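Long-range contact in putative hyaluronoglucosaminidase (Clostridium perfringens, PDB 6PWI), which probably acts as a family 84 glycoside hydrolase with hexosaminidase activity, this chain holding the catalytic barrel of a longer secreted, cell-wall-anchored protein: residues 304-318 against 347-359. Residues are numbered along the deposited sequence; the frame is centred on the assembly and turned at random.
Sequences ANNQVKLMEDLEKWR and YLKTIGTMPETID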
# COMPACT_ATOMS: atom_id res chain seq x y z
N ALA A 304 -24.33 -5.54 21.04
CA ALA A 304 -23.18 -6.29 20.56
C ALA A 304 -23.53 -7.76 20.38
O ALA A 304 -22.96 -8.43 19.51
CB ALA A 304 -22.04 -6.12 21.53
N ASN A 305 -24.45 -8.26 21.21
CA ASN A 305 -24.87 -9.65 21.19
C ASN A 305 -25.41 -10.01 19.81
O ASN A 305 -25.15 -11.11 19.30
CB ASN A 305 -25.94 -9.92 22.25
CG ASN A 305 -25.33 -10.36 23.56
OD1 ASN A 305 -24.32 -11.07 23.57
ND2 ASN A 305 -25.93 -9.94 24.66
N ASN A 306 -26.16 -9.08 19.22
CA ASN A 306 -26.78 -9.30 17.93
C ASN A 306 -25.70 -9.45 16.85
O ASN A 306 -25.81 -10.33 15.99
CB ASN A 306 -27.82 -8.22 17.63
CG ASN A 306 -29.04 -8.36 18.53
OD1 ASN A 306 -29.30 -9.43 19.07
ND2 ASN A 306 -29.79 -7.27 18.68
N GLN A 307 -24.66 -8.61 16.94
CA GLN A 307 -23.57 -8.62 15.99
C GLN A 307 -22.91 -10.00 15.99
O GLN A 307 -22.60 -10.54 14.93
CB GLN A 307 -22.60 -7.48 16.28
CG GLN A 307 -23.18 -6.11 15.94
CD GLN A 307 -22.45 -4.96 16.60
OE1 GLN A 307 -21.23 -4.97 16.75
NE2 GLN A 307 -23.20 -3.94 16.98
N VAL A 308 -22.76 -10.59 17.18
CA VAL A 308 -22.21 -11.93 17.33
C VAL A 308 -23.15 -12.95 16.69
O VAL A 308 -22.70 -13.81 15.92
CB VAL A 308 -21.91 -12.26 18.80
CG1 VAL A 308 -21.40 -13.69 18.97
CG2 VAL A 308 -20.92 -11.28 19.39
N LYS A 309 -24.45 -12.86 17.01
CA LYS A 309 -25.46 -13.75 16.46
C LYS A 309 -25.29 -13.84 14.94
O LYS A 309 -25.16 -14.95 14.41
CB LYS A 309 -26.86 -13.26 16.88
CG LYS A 309 -28.04 -14.13 16.47
CD LYS A 309 -29.28 -13.77 17.28
CE LYS A 309 -30.60 -14.07 16.61
NZ LYS A 309 -30.70 -15.49 16.20
N LEU A 310 -25.24 -12.69 14.26
CA LEU A 310 -25.13 -12.67 12.81
C LEU A 310 -23.87 -13.40 12.35
O LEU A 310 -23.93 -14.23 11.45
CB LEU A 310 -25.17 -11.23 12.30
CG LEU A 310 -24.91 -11.08 10.80
CD1 LEU A 310 -26.01 -11.75 9.98
CD2 LEU A 310 -24.78 -9.62 10.39
N MET A 311 -22.74 -13.09 13.00
CA MET A 311 -21.45 -13.60 12.56
C MET A 311 -21.41 -15.12 12.73
O MET A 311 -20.72 -15.81 11.97
CB MET A 311 -20.28 -12.95 13.31
CG MET A 311 -20.09 -11.46 13.00
SD MET A 311 -20.09 -10.99 11.24
CE MET A 311 -18.63 -11.85 10.64
N GLU A 312 -22.15 -15.63 13.72
CA GLU A 312 -22.25 -17.06 13.96
C GLU A 312 -22.97 -17.72 12.79
O GLU A 312 -22.57 -18.80 12.35
CB GLU A 312 -22.96 -17.35 15.29
CG GLU A 312 -22.01 -17.59 16.45
CD GLU A 312 -22.57 -17.36 17.85
OE1 GLU A 312 -23.71 -16.87 17.97
OE2 GLU A 312 -21.85 -17.67 18.82
N ASP A 313 -24.02 -17.04 12.29
CA ASP A 313 -24.83 -17.54 11.19
C ASP A 313 -24.09 -17.42 9.86
O ASP A 313 -24.24 -18.28 8.99
CB ASP A 313 -26.23 -16.90 11.18
CG ASP A 313 -27.17 -17.50 12.22
OD1 ASP A 313 -27.00 -18.68 12.56
OD2 ASP A 313 -28.08 -16.78 12.67
N LEU A 314 -23.27 -16.37 9.71
CA LEU A 314 -22.51 -16.17 8.49
C LEU A 314 -21.36 -17.16 8.42
O LEU A 314 -20.95 -17.56 7.33
CB LEU A 314 -22.00 -14.73 8.40
CG LEU A 314 -23.09 -13.66 8.24
CD1 LEU A 314 -22.47 -12.28 8.11
CD2 LEU A 314 -23.96 -13.96 7.03
N GLU A 315 -20.84 -17.56 9.58
CA GLU A 315 -19.73 -18.51 9.64
C GLU A 315 -20.20 -19.88 9.16
O GLU A 315 -19.47 -20.58 8.46
CB GLU A 315 -19.11 -18.54 11.03
CG GLU A 315 -17.95 -19.52 11.18
CD GLU A 315 -16.65 -19.17 10.47
OE1 GLU A 315 -16.57 -18.10 9.82
OE2 GLU A 315 -15.70 -19.98 10.56
N LYS A 316 -21.44 -20.26 9.53
CA LYS A 316 -22.03 -21.52 9.10
C LYS A 316 -22.07 -21.57 7.57
O LYS A 316 -21.62 -22.54 6.96
CB LYS A 316 -23.40 -21.76 9.73
CG LYS A 316 -23.40 -22.49 11.07
CD LYS A 316 -24.79 -22.81 11.63
CE LYS A 316 -25.30 -21.79 12.63
N TRP A 317 -22.58 -20.48 6.97
CA TRP A 317 -22.63 -20.30 5.52
C TRP A 317 -21.24 -20.45 4.90
O TRP A 317 -21.07 -21.13 3.88
CB TRP A 317 -23.25 -18.94 5.19
CG TRP A 317 -23.28 -18.63 3.72
CD1 TRP A 317 -24.20 -19.06 2.81
CD2 TRP A 317 -22.34 -17.83 2.99
NE1 TRP A 317 -23.90 -18.59 1.57
CE2 TRP A 317 -22.76 -17.83 1.64
CE3 TRP A 317 -21.19 -17.10 3.33
CZ2 TRP A 317 -22.07 -17.13 0.65
CZ3 TRP A 317 -20.50 -16.43 2.35
CH2 TRP A 317 -20.94 -16.44 1.02
N ARG A 318 -20.26 -19.80 5.52
CA ARG A 318 -18.92 -19.72 4.96
C ARG A 318 -18.30 -21.12 4.86
O ARG A 318 -17.60 -21.43 3.90
CB ARG A 318 -18.09 -18.78 5.83
CG ARG A 318 -16.69 -18.52 5.30
CD ARG A 318 -15.84 -18.35 6.53
NE ARG A 318 -14.55 -18.92 6.20
CZ ARG A 318 -13.79 -19.58 7.04
NH1 ARG A 318 -14.18 -19.77 8.29
NH2 ARG A 318 -12.62 -20.06 6.63
N TYR A 347 -18.37 -4.20 25.33
CA TYR A 347 -18.53 -4.39 23.90
C TYR A 347 -17.44 -5.32 23.37
O TYR A 347 -17.75 -6.31 22.70
CB TYR A 347 -18.61 -3.06 23.15
CG TYR A 347 -18.69 -3.24 21.66
CD1 TYR A 347 -19.91 -3.32 21.01
CD2 TYR A 347 -17.54 -3.40 20.90
CE1 TYR A 347 -20.00 -3.53 19.64
CE2 TYR A 347 -17.61 -3.61 19.53
CZ TYR A 347 -18.84 -3.68 18.90
OH TYR A 347 -18.91 -3.90 17.56
N LEU A 348 -16.17 -5.02 23.69
CA LEU A 348 -15.06 -5.76 23.12
C LEU A 348 -15.06 -7.20 23.64
O LEU A 348 -14.76 -8.13 22.89
CB LEU A 348 -13.73 -5.05 23.40
CG LEU A 348 -13.53 -3.70 22.69
CD1 LEU A 348 -12.23 -3.04 23.11
CD2 LEU A 348 -13.57 -3.85 21.17
N LYS A 349 -15.43 -7.39 24.91
CA LYS A 349 -15.50 -8.70 25.52
C LYS A 349 -16.53 -9.55 24.77
O LYS A 349 -16.28 -10.73 24.51
CB LYS A 349 -15.82 -8.57 27.01
CG LYS A 349 -15.78 -9.85 27.83
CD LYS A 349 -16.03 -9.56 29.30
CE LYS A 349 -16.77 -10.64 30.04
NZ LYS A 349 -15.85 -11.66 30.59
N THR A 350 -17.66 -8.94 24.39
CA THR A 350 -18.71 -9.67 23.70
C THR A 350 -18.29 -10.04 22.27
O THR A 350 -18.47 -11.18 21.85
CB THR A 350 -20.02 -8.88 23.67
OG1 THR A 350 -20.36 -8.69 25.04
CG2 THR A 350 -21.13 -9.63 22.98
N ILE A 351 -17.77 -9.04 21.55
CA ILE A 351 -17.27 -9.16 20.19
C ILE A 351 -16.26 -10.31 20.12
O ILE A 351 -16.23 -11.05 19.15
CB ILE A 351 -16.68 -7.80 19.74
CG1 ILE A 351 -17.80 -6.81 19.39
CG2 ILE A 351 -15.69 -7.93 18.60
CD1 ILE A 351 -18.97 -7.41 18.63
N GLY A 352 -15.48 -10.47 21.19
CA GLY A 352 -14.46 -11.50 21.26
C GLY A 352 -15.03 -12.91 21.39
O GLY A 352 -14.27 -13.88 21.29
N THR A 353 -16.34 -13.03 21.62
CA THR A 353 -16.96 -14.35 21.73
C THR A 353 -17.46 -14.83 20.37
O THR A 353 -17.97 -15.94 20.28
CB THR A 353 -18.08 -14.41 22.77
OG1 THR A 353 -19.20 -13.68 22.28
CG2 THR A 353 -17.66 -13.91 24.14
N MET A 354 -17.32 -14.01 19.31
CA MET A 354 -17.68 -14.47 17.98
C MET A 354 -16.66 -15.50 17.49
O MET A 354 -15.59 -15.64 18.09
CB MET A 354 -17.85 -13.31 17.00
CG MET A 354 -16.56 -12.64 16.57
SD MET A 354 -16.90 -11.33 15.35
CE MET A 354 -17.97 -10.24 16.27
N PRO A 355 -16.98 -16.33 16.46
CA PRO A 355 -16.10 -17.43 16.06
C PRO A 355 -14.65 -17.01 15.92
O PRO A 355 -14.36 -15.93 15.41
CB PRO A 355 -16.67 -17.83 14.70
CG PRO A 355 -18.13 -17.55 14.83
CD PRO A 355 -18.21 -16.29 15.66
N GLU A 356 -13.75 -17.90 16.36
CA GLU A 356 -12.31 -17.68 16.49
C GLU A 356 -11.66 -17.29 15.16
O GLU A 356 -10.58 -16.69 15.16
CB GLU A 356 -11.66 -18.98 16.95
CG GLU A 356 -11.46 -19.09 18.45
CD GLU A 356 -10.46 -20.18 18.80
OE1 GLU A 356 -10.82 -21.38 18.70
OE2 GLU A 356 -9.30 -19.84 19.13
N THR A 357 -12.28 -17.65 14.04
CA THR A 357 -11.66 -17.50 12.73
C THR A 357 -11.75 -16.06 12.23
O THR A 357 -11.02 -15.68 11.31
CB THR A 357 -12.32 -18.42 11.70
OG1 THR A 357 -13.72 -18.13 11.70
CG2 THR A 357 -12.07 -19.89 11.96
N ILE A 358 -12.64 -15.26 12.82
CA ILE A 358 -12.93 -13.92 12.32
C ILE A 358 -11.80 -12.97 12.74
O ILE A 358 -11.39 -12.96 13.89
CB ILE A 358 -14.32 -13.45 12.79
CG1 ILE A 358 -15.42 -14.35 12.22
CG2 ILE A 358 -14.54 -11.99 12.44
CD1 ILE A 358 -16.75 -14.22 12.92
N ASP A 359 -11.32 -12.19 11.77
CA ASP A 359 -10.29 -11.19 11.98
C ASP A 359 -10.92 -9.84 12.31
O ASP A 359 -11.52 -9.20 11.44
CB ASP A 359 -9.35 -11.13 10.78
CG ASP A 359 -8.82 -12.51 10.44
OD1 ASP A 359 -8.21 -13.13 11.34
OD2 ASP A 359 -9.08 -12.98 9.30
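Q307 and Y347 join the two helices through a side-chain hydrogen bond, Y347 OH giving its proton to Q307 OE1 at 2.7 Å. The hydroxyl lies in the carbonyl plane of the amide, which is turned 55° from the phenol ring, and K332 N is hydrogen-bonded to the same hydroxyl, Y347 OH. Beside this bond A304 CB packs on Y347 CD1 at 3.6 Å and on the methyl group of T350.

One and two turns further along helix 304-318, the buried V308 and M311 pack closely. V308 has its two methyls divided between T350 and the type I turn from I351 to M354: CG1, anti to the backbone N (chi1 177°), touches the M354 backbone, while CG2 rests against T350 O. That carbonyl is already engaged, receiving T353 N and T353 OG1. M311 crosses M354 obliquely, CG against SD, and brings both CB and CE to within 3.8 Å of I358 CD1.

The solvent side is looser. The exposed N305 and T353 only graze the opposite segment, and E312, also exposed, meets P355 CD through CG at 4.1 Å. Packing tightens again at the far end, where the buried E315 slides CB and CG along the P355 ring, and a bend at chi2 (70°) turns its carboxylate to T357. T357 OG1 donates to E315 OE2 at 2.9 Å from well above the carboxylate plane, and R318 NH1 forms a salt bridge with the same oxygen.

The contact belongs to the outer layer of the (beta/alpha)8 barrel, joining the helix after strand 293-296 to the connection that leads into strand 359-362. F329 of the intervening strand 328-330 touches Q307, M311, M354 and I358 from the barrel side, R385 holds four carbonyls of the loop 352-358, and helix 268-286 flanks helix 304-321 through L314 and W317.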